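Local coordinates for DUF5037 domain-containing protein (Ruminococcus gnavus, PDB 4GL6) that is of unknown function but belongs to the DUF5037 family and folds as a single chain with an antiparallel sheet, a mixed sheet and helices, at residues K82-M87 and G173-Y178; I105-E110 and E117-W122; I8-Y13 and A42-K47; M162-Y167 and T218-G223. All coordinates share one frame; numbering follows the deposited sequence.

Contact 1. Residues K82-M87 and G173-Y178; sequences KQMESM and GQALLY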
loop_
_atom_site.group_PDB
_atom_site.type_symbol
_atom_site.label_atom_id
_atom_site.label_comp_id
_atom_site.label_asym_id
_atom_site.label_seq_id
_atom_site.Cartn_x
_atom_site.Cartn_y
_atom_site.Cartn_z
ATOM N N LYS A 82 -3.803 5.624 1.514
ATOM C CA LYS A 82 -3.289 6.981 1.801
ATOM C C LYS A 82 -3.411 7.315 3.305
ATOM O O LYS A 82 -2.477 7.871 3.916
ATOM C CB LYS A 82 -4.003 8.044 0.930
ATOM C CG LYS A 82 -3.500 9.493 1.042
ATOM C CD LYS A 82 -4.211 10.410 0.042
ATOM C CE LYS A 82 -3.866 11.884 0.252
ATOM N NZ LYS A 82 -2.400 12.146 0.204
ATOM N N GLN A 83 -4.545 6.946 3.891
ATOM C CA GLN A 83 -4.783 7.159 5.324
ATOM C C GLN A 83 -3.908 6.285 6.205
ATOM O O GLN A 83 -3.428 6.745 7.240
ATOM C CB GLN A 83 -6.259 6.979 5.671
ATOM C CG GLN A 83 -7.075 8.178 5.257
ATOM C CD GLN A 83 -8.521 7.836 5.142
ATOM O OE1 GLN A 83 -9.310 8.075 6.062
ATOM N NE2 GLN A 83 -8.878 7.223 4.025
HETATM N N MSE A 84 -3.716 5.032 5.806
HETATM C CA MSE A 84 -2.850 4.089 6.554
HETATM C C MSE A 84 -1.394 4.625 6.554
HETATM O O MSE A 84 -0.746 4.692 7.593
HETATM C CB MSE A 84 -2.935 2.665 5.977
HETATM C CG MSE A 84 -2.401 1.597 6.922
HETATM SE SE MSE A 84 -2.110 -0.082 6.032
HETATM C CE MSE A 84 -1.537 -1.222 7.508
ATOM N N GLU A 85 -0.940 5.043 5.377
ATOM C CA GLU A 85 0.367 5.670 5.189
ATOM C C GLU A 85 0.529 6.905 6.074
ATOM O O GLU A 85 1.540 7.058 6.755
ATOM C CB GLU A 85 0.550 6.052 3.713
ATOM C CG GLU A 85 0.734 4.828 2.817
ATOM C CD GLU A 85 0.568 5.096 1.334
ATOM O OE1 GLU A 85 0.531 6.267 0.891
ATOM O OE2 GLU A 85 0.461 4.096 0.590
ATOM N N SER A 86 -0.490 7.752 6.083
ATOM C CA SER A 86 -0.464 8.985 6.855
ATOM C C SER A 86 -0.297 8.729 8.364
ATOM O O SER A 86 0.542 9.350 9.016
ATOM C CB SER A 86 -1.744 9.788 6.586
ATOM O OG SER A 86 -1.664 11.053 7.200
HETATM N N MSE A 87 -1.103 7.813 8.895
HETATM C CA MSE A 87 -1.063 7.427 10.320
HETATM C C MSE A 87 0.282 6.791 10.731
HETATM O O MSE A 87 0.784 7.040 11.837
HETATM C CB MSE A 87 -2.251 6.509 10.668
HETATM C CG MSE A 87 -3.616 7.210 10.667
HETATM SE SE MSE A 87 -5.164 5.974 10.961
HETATM C CE MSE A 87 -5.593 5.485 9.127
ATOM N N GLY A 173 -7.630 -2.352 14.265
ATOM C CA GLY A 173 -7.942 -3.741 13.904
ATOM C C GLY A 173 -6.708 -4.600 13.678
ATOM O O GLY A 173 -5.606 -4.238 14.088
ATOM N N GLN A 174 -6.894 -5.734 13.017
ATOM C CA GLN A 174 -5.763 -6.602 12.681
ATOM C C GLN A 174 -4.985 -5.969 11.516
ATOM O O GLN A 174 -5.571 -5.662 10.477
ATOM C CB GLN A 174 -6.218 -8.039 12.358
ATOM C CG GLN A 174 -5.057 -8.977 12.066
ATOM C CD GLN A 174 -5.341 -10.464 12.133
ATOM O OE1 GLN A 174 -5.590 -11.033 13.213
ATOM N NE2 GLN A 174 -5.200 -11.128 10.987
ATOM N N ALA A 175 -3.684 -5.742 11.717
ATOM C CA ALA A 175 -2.811 -5.169 10.675
ATOM C C ALA A 175 -1.356 -5.602 10.852
ATOM O O ALA A 175 -0.937 -5.888 11.976
ATOM C CB ALA A 175 -2.910 -3.646 10.669
ATOM N N LEU A 176 -0.607 -5.641 9.741
ATOM C CA LEU A 176 0.809 -6.039 9.727
ATOM C C LEU A 176 1.710 -4.829 9.473
ATOM O O LEU A 176 1.314 -3.875 8.787
ATOM C CB LEU A 176 1.088 -7.097 8.651
ATOM C CG LEU A 176 0.456 -8.466 8.926
ATOM C CD1 LEU A 176 -1.044 -8.439 8.668
ATOM C CD2 LEU A 176 1.108 -9.566 8.118
ATOM N N LEU A 177 2.924 -4.889 10.025
ATOM C CA LEU A 177 3.961 -3.858 9.842
ATOM C C LEU A 177 5.254 -4.519 9.390
ATOM O O LEU A 177 5.697 -5.500 10.005
ATOM C CB LEU A 177 4.242 -3.128 11.149
ATOM C CG LEU A 177 5.296 -2.002 11.133
ATOM C CD1 LEU A 177 5.009 -0.928 10.091
ATOM C CD2 LEU A 177 5.401 -1.365 12.510
ATOM N N TYR A 178 5.849 -3.969 8.328
ATOM C CA TYR A 178 7.161 -4.390 7.812
ATOM C C TYR A 178 8.025 -3.114 7.732
ATOM O O TYR A 178 7.585 -2.111 7.155
ATOM C CB TYR A 178 7.023 -5.052 6.443
ATOM C CG TYR A 178 6.122 -6.276 6.406
ATOM C CD1 TYR A 178 4.739 -6.166 6.130
ATOM C CD2 TYR A 178 6.636 -7.542 6.600
ATOM C CE1 TYR A 178 3.908 -7.293 6.087
ATOM C CE2 TYR A 178 5.822 -8.672 6.553
ATOM C CZ TYR A 178 4.463 -8.549 6.294
ATOM O OH TYR A 178 3.661 -9.664 6.252
#

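Contact 2. Residues I105-E110 and E117-W122; sequences IIIPEE and EEISQW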
loop_
_atom_site.group_PDB
_atom_site.type_symbol
_atom_site.label_atom_id
_atom_site.label_comp_id
_atom_site.label_asym_id
_atom_site.label_seq_id
_atom_site.Cartn_x
_atom_site.Cartn_y
_atom_site.Cartn_z
ATOM N N ILE A 105 -3.680 -2.255 1.154
ATOM C CA ILE A 105 -5.062 -2.517 1.549
ATOM C C ILE A 105 -5.792 -3.060 0.330
ATOM O O ILE A 105 -5.778 -2.436 -0.692
ATOM C CB ILE A 105 -5.739 -1.237 2.051
ATOM C CG1 ILE A 105 -5.088 -0.802 3.378
ATOM C CG2 ILE A 105 -7.242 -1.450 2.280
ATOM C CD1 ILE A 105 -5.468 0.575 3.869
ATOM N N ILE A 106 -6.400 -4.237 0.458
ATOM C CA ILE A 106 -7.148 -4.904 -0.613
ATOM C C ILE A 106 -8.622 -5.052 -0.227
ATOM O O ILE A 106 -8.943 -5.768 0.711
ATOM C CB ILE A 106 -6.572 -6.304 -0.900
ATOM C CG1 ILE A 106 -5.116 -6.194 -1.430
ATOM C CG2 ILE A 106 -7.475 -7.067 -1.869
ATOM C CD1 ILE A 106 -4.950 -5.517 -2.783
ATOM N N ILE A 107 -9.495 -4.384 -0.977
ATOM C CA ILE A 107 -10.946 -4.429 -0.791
ATOM C C ILE A 107 -11.476 -5.638 -1.563
ATOM O O ILE A 107 -11.277 -5.697 -2.778
ATOM C CB ILE A 107 -11.624 -3.184 -1.390
ATOM C CG1 ILE A 107 -11.126 -1.918 -0.706
ATOM C CG2 ILE A 107 -13.141 -3.270 -1.283
ATOM C CD1 ILE A 107 -11.323 -1.874 0.798
ATOM N N PRO A 108 -12.137 -6.597 -0.887
ATOM C CA PRO A 108 -12.661 -7.796 -1.575
ATOM C C PRO A 108 -13.893 -7.520 -2.467
ATOM O O PRO A 108 -14.606 -6.515 -2.260
ATOM C CB PRO A 108 -13.011 -8.734 -0.418
ATOM C CG PRO A 108 -13.334 -7.817 0.724
ATOM C CD PRO A 108 -12.498 -6.587 0.545
ATOM N N GLU A 109 -14.134 -8.426 -3.425
ATOM C CA GLU A 109 -15.231 -8.328 -4.406
ATOM C C GLU A 109 -16.543 -7.850 -3.783
ATOM O O GLU A 109 -17.160 -6.919 -4.301
ATOM C CB GLU A 109 -15.447 -9.665 -5.134
ATOM C CG GLU A 109 -16.423 -9.603 -6.310
ATOM C CD GLU A 109 -16.586 -10.928 -7.045
ATOM O OE1 GLU A 109 -16.511 -12.008 -6.414
ATOM O OE2 GLU A 109 -16.818 -10.883 -8.270
ATOM N N GLU A 110 -16.899 -8.446 -2.641
ATOM C CA GLU A 110 -18.139 -8.136 -1.899
ATOM C C GLU A 110 -18.339 -6.643 -1.626
ATOM O O GLU A 110 -19.464 -6.176 -1.686
ATOM C CB GLU A 110 -18.238 -8.880 -0.539
ATOM C CG GLU A 110 -18.174 -10.414 -0.557
ATOM C CD GLU A 110 -16.761 -10.980 -0.418
ATOM O OE1 GLU A 110 -16.056 -10.576 0.527
ATOM O OE2 GLU A 110 -16.363 -11.844 -1.241
ATOM N N GLU A 117 -17.353 7.457 -1.437
ATOM C CA GLU A 117 -17.627 8.410 -0.323
ATOM C C GLU A 117 -17.877 7.678 1.003
ATOM O O GLU A 117 -17.493 8.189 2.045
ATOM C CB GLU A 117 -18.799 9.361 -0.635
ATOM N N GLU A 118 -18.459 6.470 0.955
ATOM C CA GLU A 118 -18.716 5.650 2.158
ATOM C C GLU A 118 -17.507 4.823 2.597
ATOM O O GLU A 118 -17.101 4.911 3.760
ATOM C CB GLU A 118 -19.928 4.710 1.962
ATOM C CG GLU A 118 -20.414 4.015 3.247
ATOM C CD GLU A 118 -21.558 3.028 3.045
ATOM O OE1 GLU A 118 -22.294 3.115 2.036
ATOM O OE2 GLU A 118 -21.734 2.165 3.932
ATOM N N ILE A 119 -16.971 4.001 1.685
ATOM C CA ILE A 119 -15.881 3.043 1.998
ATOM C C ILE A 119 -14.545 3.691 2.374
ATOM O O ILE A 119 -13.797 3.143 3.180
ATOM C CB ILE A 119 -15.663 2.018 0.828
ATOM C CG1 ILE A 119 -14.848 0.777 1.242
ATOM C CG2 ILE A 119 -14.993 2.659 -0.387
ATOM C CD1 ILE A 119 -15.537 -0.142 2.226
ATOM N N SER A 120 -14.250 4.839 1.775
ATOM C CA SER A 120 -12.981 5.551 2.002
ATOM C C SER A 120 -12.832 6.182 3.393
ATOM O O SER A 120 -11.748 6.619 3.738
ATOM C CB SER A 120 -12.786 6.635 0.950
ATOM O OG SER A 120 -13.753 7.653 1.128
ATOM N N GLN A 121 -13.904 6.286 4.169
ATOM C CA GLN A 121 -13.791 6.743 5.553
ATOM C C GLN A 121 -13.271 5.572 6.397
ATOM O O GLN A 121 -13.921 4.518 6.497
ATOM C CB GLN A 121 -15.118 7.170 6.108
ATOM C CG GLN A 121 -15.757 8.314 5.373
ATOM C CD GLN A 121 -16.937 8.811 6.159
ATOM O OE1 GLN A 121 -18.076 8.537 5.808
ATOM N NE2 GLN A 121 -16.664 9.439 7.294
ATOM N N TRP A 122 -12.118 5.781 7.022
ATOM C CA TRP A 122 -11.458 4.755 7.832
ATOM C C TRP A 122 -12.379 4.107 8.850
ATOM O O TRP A 122 -12.406 2.882 8.960
ATOM C CB TRP A 122 -10.220 5.333 8.497
ATOM C CG TRP A 122 -9.366 4.269 9.074
ATOM C CD1 TRP A 122 -9.317 3.849 10.382
ATOM C CD2 TRP A 122 -8.445 3.418 8.364
ATOM N NE1 TRP A 122 -8.426 2.833 10.532
ATOM C CE2 TRP A 122 -7.872 2.519 9.366
ATOM C CE3 TRP A 122 -8.036 3.309 7.047
ATOM C CZ2 TRP A 122 -6.930 1.564 9.046
ATOM C CZ3 TRP A 122 -7.079 2.345 6.737
ATOM C CH2 TRP A 122 -6.539 1.495 7.717
#

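Contact 3. Residues I8-Y13 and A42-K47; sequences IKIETY and ATCISK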
loop_
_atom_site.group_PDB
_atom_site.type_symbol
_atom_site.label_atom_id
_atom_site.label_comp_id
_atom_site.label_asym_id
_atom_site.label_seq_id
_atom_site.Cartn_x
_atom_site.Cartn_y
_atom_site.Cartn_z
ATOM N N ILE A 8 -5.535 6.332 -22.212
ATOM C CA ILE A 8 -6.357 7.541 -22.308
ATOM C C ILE A 8 -7.796 7.237 -21.868
ATOM O O ILE A 8 -8.425 8.081 -21.220
ATOM C CB ILE A 8 -6.309 8.192 -23.730
ATOM C CG1 ILE A 8 -4.941 8.859 -24.012
ATOM C CG2 ILE A 8 -7.415 9.235 -23.922
ATOM C CD1 ILE A 8 -3.731 7.941 -24.149
ATOM N N LYS A 9 -8.301 6.042 -22.201
ATOM C CA LYS A 9 -9.650 5.643 -21.782
ATOM C C LYS A 9 -9.747 5.583 -20.248
ATOM O O LYS A 9 -10.697 6.117 -19.668
ATOM C CB LYS A 9 -10.077 4.303 -22.410
ATOM C CG LYS A 9 -10.283 4.296 -23.928
ATOM C CD LYS A 9 -10.841 2.951 -24.393
ATOM C CE LYS A 9 -11.003 2.867 -25.904
ATOM N NZ LYS A 9 -11.591 1.573 -26.350
ATOM N N ILE A 10 -8.743 4.978 -19.614
ATOM C CA ILE A 10 -8.688 4.836 -18.151
ATOM C C ILE A 10 -8.514 6.194 -17.481
ATOM O O ILE A 10 -9.225 6.496 -16.519
ATOM C CB ILE A 10 -7.561 3.872 -17.690
ATOM C CG1 ILE A 10 -7.850 2.448 -18.189
ATOM C CG2 ILE A 10 -7.455 3.834 -16.160
ATOM C CD1 ILE A 10 -6.702 1.484 -18.067
ATOM N N GLU A 11 -7.573 6.994 -17.983
ATOM C CA GLU A 11 -7.342 8.365 -17.477
ATOM C C GLU A 11 -8.630 9.217 -17.568
ATOM O O GLU A 11 -8.980 9.920 -16.606
ATOM C CB GLU A 11 -6.178 9.053 -18.224
ATOM C CG GLU A 11 -4.781 8.520 -17.881
ATOM C CD GLU A 11 -3.655 9.031 -18.792
ATOM O OE1 GLU A 11 -3.892 9.867 -19.695
ATOM O OE2 GLU A 11 -2.495 8.599 -18.602
ATOM N N THR A 12 -9.331 9.127 -18.703
ATOM C CA THR A 12 -10.575 9.885 -18.912
ATOM C C THR A 12 -11.668 9.456 -17.938
ATOM O O THR A 12 -12.364 10.307 -17.381
ATOM C CB THR A 12 -11.088 9.760 -20.358
ATOM O OG1 THR A 12 -10.072 10.230 -21.240
ATOM C CG2 THR A 12 -12.371 10.580 -20.588
ATOM N N TYR A 13 -11.797 8.148 -17.723
ATOM C CA TYR A 13 -12.778 7.628 -16.772
ATOM C C TYR A 13 -12.521 8.141 -15.340
ATOM O O TYR A 13 -13.428 8.678 -14.710
ATOM C CB TYR A 13 -12.849 6.085 -16.795
ATOM C CG TYR A 13 -13.428 5.536 -15.513
ATOM C CD1 TYR A 13 -14.797 5.602 -15.256
ATOM C CD2 TYR A 13 -12.592 5.025 -14.516
ATOM C CE1 TYR A 13 -15.322 5.134 -14.051
ATOM C CE2 TYR A 13 -13.107 4.571 -13.311
ATOM C CZ TYR A 13 -14.469 4.627 -13.076
ATOM O OH TYR A 13 -14.960 4.143 -11.890
ATOM N N ALA A 42 -3.983 -1.982 -14.562
ATOM C CA ALA A 42 -3.350 -0.683 -14.756
ATOM C C ALA A 42 -2.762 -0.086 -13.472
ATOM O O ALA A 42 -3.488 0.032 -12.482
ATOM C CB ALA A 42 -4.412 0.280 -15.298
ATOM N N THR A 43 -1.481 0.319 -13.504
ATOM C CA THR A 43 -0.830 1.025 -12.390
ATOM C C THR A 43 -1.069 2.514 -12.625
ATOM O O THR A 43 -0.552 3.081 -13.591
ATOM C CB THR A 43 0.665 0.715 -12.327
ATOM O OG1 THR A 43 0.801 -0.661 -11.983
ATOM C CG2 THR A 43 1.380 1.570 -11.287
ATOM N N CYS A 44 -1.833 3.131 -11.729
ATOM C CA CYS A 44 -2.266 4.524 -11.865
ATOM C C CYS A 44 -1.781 5.429 -10.730
ATOM O O CYS A 44 -1.486 4.947 -9.646
ATOM C CB CYS A 44 -3.813 4.557 -11.876
ATOM S SG CYS A 44 -4.670 3.382 -12.978
ATOM N N ILE A 45 -1.702 6.735 -10.993
ATOM C CA ILE A 45 -1.432 7.761 -9.963
ATOM C C ILE A 45 -2.379 8.940 -10.176
ATOM O O ILE A 45 -2.883 9.137 -11.290
ATOM C CB ILE A 45 0.028 8.286 -9.977
ATOM C CG1 ILE A 45 0.414 8.900 -11.337
ATOM C CG2 ILE A 45 0.994 7.158 -9.641
ATOM C CD1 ILE A 45 1.750 9.617 -11.332
ATOM N N SER A 46 -2.654 9.681 -9.105
ATOM C CA SER A 46 -3.375 10.950 -9.208
ATOM C C SER A 46 -2.235 11.973 -9.266
ATOM O O SER A 46 -1.214 11.789 -8.585
ATOM C CB SER A 46 -4.318 11.202 -8.020
ATOM O OG SER A 46 -3.635 11.568 -6.834
ATOM N N LYS A 47 -2.380 13.023 -10.082
ATOM C CA LYS A 47 -1.334 14.058 -10.188
ATOM C C LYS A 47 -1.061 14.689 -8.820
ATOM O O LYS A 47 0.069 15.050 -8.543
ATOM C CB LYS A 47 -1.685 15.136 -11.232
ATOM C CG LYS A 47 -1.692 14.695 -12.702
ATOM C CD LYS A 47 -0.324 14.310 -13.255
ATOM C CE LYS A 47 -0.398 14.114 -14.767
ATOM N NZ LYS A 47 0.884 13.635 -15.348
#

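Contact 4. Residues M162-Y167 and T218-G223; sequences MYEEVY and TIMRYG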
loop_
_atom_site.group_PDB
_atom_site.type_symbol
_atom_site.label_atom_id
_atom_site.label_comp_id
_atom_site.label_asym_id
_atom_site.label_seq_id
_atom_site.Cartn_x
_atom_site.Cartn_y
_atom_site.Cartn_z
HETATM N N MSE A 162 6.139 4.106 19.545
HETATM C CA MSE A 162 5.371 4.895 18.566
HETATM C C MSE A 162 4.609 4.002 17.583
HETATM O O MSE A 162 3.458 4.301 17.255
HETATM C CB MSE A 162 6.266 5.873 17.770
HETATM C CG MSE A 162 6.722 7.103 18.539
HETATM SE SE MSE A 162 7.700 8.368 17.417
HETATM C CE MSE A 162 9.072 7.167 16.719
ATOM N N TYR A 163 5.246 2.930 17.118
ATOM C CA TYR A 163 4.590 2.019 16.176
ATOM C C TYR A 163 3.449 1.291 16.876
ATOM O O TYR A 163 2.329 1.262 16.357
ATOM C CB TYR A 163 5.582 1.044 15.505
ATOM C CG TYR A 163 6.778 1.690 14.806
ATOM C CD1 TYR A 163 6.715 2.998 14.293
ATOM C CD2 TYR A 163 7.955 0.963 14.587
ATOM C CE1 TYR A 163 7.806 3.567 13.655
ATOM C CE2 TYR A 163 9.035 1.523 13.924
ATOM C CZ TYR A 163 8.961 2.829 13.464
ATOM O OH TYR A 163 10.022 3.420 12.812
ATOM N N GLU A 164 3.728 0.763 18.074
ATOM C CA GLU A 164 2.716 0.116 18.945
ATOM C C GLU A 164 1.472 1.036 19.102
ATOM O O GLU A 164 0.338 0.584 18.933
ATOM C CB GLU A 164 3.362 -0.230 20.301
ATOM C CG GLU A 164 2.654 -1.230 21.210
ATOM C CD GLU A 164 3.570 -1.684 22.372
ATOM O OE1 GLU A 164 3.858 -2.900 22.521
ATOM O OE2 GLU A 164 4.086 -0.810 23.092
ATOM N N GLU A 165 1.704 2.329 19.349
ATOM C CA GLU A 165 0.620 3.321 19.472
ATOM C C GLU A 165 -0.189 3.498 18.183
ATOM O O GLU A 165 -1.424 3.590 18.246
ATOM C CB GLU A 165 1.139 4.680 20.005
ATOM C CG GLU A 165 0.106 5.826 19.899
ATOM C CD GLU A 165 0.273 7.005 20.847
ATOM O OE1 GLU A 165 1.212 7.031 21.675
ATOM O OE2 GLU A 165 -0.590 7.912 20.762
ATOM N N VAL A 166 0.488 3.587 17.039
ATOM C CA VAL A 166 -0.222 3.727 15.747
ATOM C C VAL A 166 -1.120 2.497 15.508
ATOM O O VAL A 166 -2.333 2.628 15.290
ATOM C CB VAL A 166 0.758 3.917 14.575
ATOM C CG1 VAL A 166 0.041 3.868 13.235
ATOM C CG2 VAL A 166 1.501 5.233 14.728
ATOM N N TYR A 167 -0.532 1.315 15.624
ATOM C CA TYR A 167 -1.273 0.060 15.414
ATOM C C TYR A 167 -2.382 -0.227 16.440
ATOM O O TYR A 167 -3.441 -0.723 16.074
ATOM C CB TYR A 167 -0.296 -1.123 15.198
ATOM C CG TYR A 167 0.200 -1.203 13.759
ATOM C CD1 TYR A 167 1.052 -0.229 13.230
ATOM C CD2 TYR A 167 -0.202 -2.242 12.907
ATOM C CE1 TYR A 167 1.504 -0.295 11.909
ATOM C CE2 TYR A 167 0.254 -2.313 11.583
ATOM C CZ TYR A 167 1.095 -1.335 11.088
ATOM O OH TYR A 167 1.525 -1.412 9.786
ATOM N N THR A 218 5.977 -7.916 11.571
ATOM C CA THR A 218 5.114 -8.360 12.672
ATOM C C THR A 218 3.662 -8.071 12.362
ATOM O O THR A 218 3.346 -7.456 11.341
ATOM C CB THR A 218 5.521 -7.707 14.036
ATOM O OG1 THR A 218 4.945 -8.440 15.130
ATOM C CG2 THR A 218 5.116 -6.235 14.117
ATOM N N ILE A 219 2.806 -8.511 13.275
ATOM C CA ILE A 219 1.380 -8.357 13.185
ATOM C C ILE A 219 0.818 -8.008 14.554
ATOM O O ILE A 219 1.352 -8.448 15.594
ATOM C CB ILE A 219 0.745 -9.683 12.692
ATOM C CG1 ILE A 219 -0.764 -9.508 12.434
ATOM C CG2 ILE A 219 1.019 -10.843 13.660
ATOM C CD1 ILE A 219 -1.445 -10.739 11.877
HETATM N N MSE A 220 -0.203 -7.157 14.553
HETATM C CA MSE A 220 -0.999 -6.873 15.763
HETATM C C MSE A 220 -2.303 -7.546 15.398
HETATM O O MSE A 220 -2.977 -7.123 14.444
HETATM C CB MSE A 220 -1.199 -5.390 16.048
HETATM C CG MSE A 220 -2.084 -5.161 17.276
HETATM SE SE MSE A 220 -2.002 -3.373 17.987
HETATM C CE MSE A 220 -0.194 -3.324 18.675
ATOM N N ARG A 221 -2.620 -8.613 16.124
ATOM C CA ARG A 221 -3.795 -9.422 15.835
ATOM C C ARG A 221 -5.049 -8.784 16.337
ATOM O O ARG A 221 -5.013 -7.891 17.176
ATOM C CB ARG A 221 -3.659 -10.826 16.426
ATOM C CG ARG A 221 -2.516 -11.567 15.791
ATOM C CD ARG A 221 -2.369 -12.970 16.324
ATOM N NE ARG A 221 -1.296 -13.637 15.608
ATOM C CZ ARG A 221 -1.381 -14.122 14.368
ATOM N NH1 ARG A 221 -2.514 -14.039 13.647
ATOM N NH2 ARG A 221 -0.306 -14.691 13.823
ATOM N N TYR A 222 -6.158 -9.288 15.808
ATOM C CA TYR A 222 -7.484 -8.857 16.162
ATOM C C TYR A 222 -7.691 -9.059 17.655
ATOM O O TYR A 222 -7.377 -10.136 18.184
ATOM C CB TYR A 222 -8.506 -9.656 15.348
ATOM C CG TYR A 222 -9.888 -9.143 15.465
ATOM C CD1 TYR A 222 -10.333 -8.101 14.641
ATOM C CD2 TYR A 222 -10.764 -9.668 16.411
ATOM C CE1 TYR A 222 -11.619 -7.611 14.753
ATOM C CE2 TYR A 222 -12.055 -9.181 16.523
ATOM C CZ TYR A 222 -12.474 -8.150 15.697
ATOM O OH TYR A 222 -13.748 -7.676 15.812
ATOM N N GLY A 223 -8.175 -7.999 18.318
ATOM C CA GLY A 223 -8.425 -8.026 19.757
ATOM C C GLY A 223 -7.187 -8.059 20.643
ATOM O O GLY A 223 -7.279 -8.440 21.803
#

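Contact 1. Residues K82-M87 and G173-Y178
Met84, modelled as selenomethionine, is the one residue of helix segment 82-87 that reaches segment 173-178, meeting Ala175 and Leu176 with the single methyl at its tip. CG stands anti to the backbone N (chi1 -163°) and the chain beyond CG is extended, which brings CE to the strand. Met84 CE lies 4.2 Å from Ala175 CB, a plain methyl-to-methyl touch, and 4.1 Å from Leu176 O. The helix stands well off the strand, with Met84 CA and Ala175 CA 10.1 Å apart, and just 68 Å² is buried between the segments. Ala175 turns its CB toward the helix and meets Met84 CE with it; Leu176, next along the strand, points its side chain away and takes part through its carbonyl. That Leu176 O is not left to the apolar methyl, because it accepts a hydrogen bond from Tyr167 OH. The same Tyr167, on helix 156-171, packs against both Met84 and Ala175, while Ala142 of the neighbouring strand 140-147 also touches Met84. The arrangement is typical of a layered alpha/beta fold: helices 75-95 and 156-171 pack on a mixed sheet, the latter helix linking parallel neighbours 140-147 and 175-182 in a beta-alpha-beta connection.

Contact 2. Residues I105-E110 and E117-W122
Ile105 reaches across to Trp122 with the far end of its longer branch. CB points toward segment 117-122 but stays 6.1 Å from Trp122 CZ3. With chi1 at -68°, CG1 lies anti to the carbonyl carbon and begins the approach, still 5.0 Å from Trp122 CZ3, whereas CG2 takes the place anti to the backbone N. CD1 completes the extended branch and lies at the edge of the indole, in its plane, 3.7 Å from Trp122 CZ3 and 4.1 Å from Trp122 CH2. On the helix 75-95 side, Ile105 CD1 also packs on Met84. Two residues on, Ile107 adds a looser touch, its CD1 lying 4.4 Å from Ile119 CG1, and Tyr125 of helix 122-129 packs on both Ile105 and Ile107. The polar edge of the indole is used separately, Trp122 NE1 donating to Leu171 O. One isoleucine tip at a ring edge and another against Ile119 are consistent with a buried contact held mainly by dispersion and exclusion of water, with little directional preference.

Contact 3. Residues I8-Y13 and A42-K47
Apolar contacts join the two segments, and Ile10 makes them all from the helix side. Its two branches divide the work. With chi1 at -65°, CG1 is anti to the carbonyl carbon and carries the longer arm to the strand, where Ile10 CD1 lies 3.8 Å from Ala42 CB; the shorter branch turns to the other inward-facing residue, Ile10 CG2 being 4.3 Å from Cys44 SG. Val24 and Tyr58, on strands 22-28 and 54-59, also pack on Ile10, which therefore spans three strands. Hydrogen bonds act within the helix. Ile8 O receives Thr12 N at 2.9 Å and, from the opposite face of its carbonyl plane, Thr12 OG1 at 2.7 Å, so the threonine hydroxyl adds a second grip to the ordinary helical bond. Opposite charges come near without pairing: Glu11 OE2 and Lys47 NZ are 6.9 Å apart, the former accepting a hydrogen bond from Val24 N and the latter forming a salt bridge with Glu23. Taken together, this is a two-layer alpha/beta arrangement, with helix 6-18 lying across one face of a four-stranded antiparallel meander.

Contact 4. Residues M162-Y167 and T218-G223
Met220, deposited as selenomethionine, lays its chain end against one turn of helix 156-171, between Glu164 and Tyr167. Its torsions account for the fit. CG is anti to the backbone N (chi1 177°) and chi2 is also extended, which carries selenium straight out from the strand to the helix; the bend then comes at chi3, -68°, and swings the methyl along the helix surface. Selenium meets the backbone of Tyr167, with Met220 SE 3.5 Å from Tyr167 C and 3.6 Å from Tyr167 O, and also approaches its side chain, Met220 SE to Tyr167 CB being 4.0 Å. The methyl stays beside Tyr167 CB, at 4.1 Å from Met220 CE, and reaches Glu164, three residues earlier, where Met220 CE lies 4.0 Å from Glu164 O and 4.3 Å from Glu164 CG. Glu164 thus offers its CG methylene. Tyr167 turns CB toward the strand, and its ring packs on Leu177 of strand 175-182, the neighbour of 215-220 in the sheet; Phe227 meets that ring with the planes at about 60°. Strand 215-220 is itself tied to 175-182 by backbone hydrogen bonds between Met220 and Ala175. Chemically, the selenoether, which stands in for the thioether of methionine, rests on peptide groups and methylenes, so the 149 Å² interface probably relies on dispersion and shape, while directional bonding is left to the sheet.

Contact 3 closes first along the chain and stands apart, on the antiparallel sheet, its centre about 34 Å from that of contact 4 across the chain's centre. The other three gather round the mixed sheet. Contact 2 is nested inside the loop closed by contact 1, with centres about 14 Å apart, and Gln83 NE2 joins the two through a probable hydrogen bond to Ser120 O. Contacts 1 and 4 cross along the chain and lie only about 9 Å apart between centres; they use adjacent strands 175-182 and 215-220, joined by a probable hydrogen bond between Leu177 O and Thr218 N. Helices 75-95 and 156-171 thus share one continuous packing region, while helix 6-18 has its own sheet.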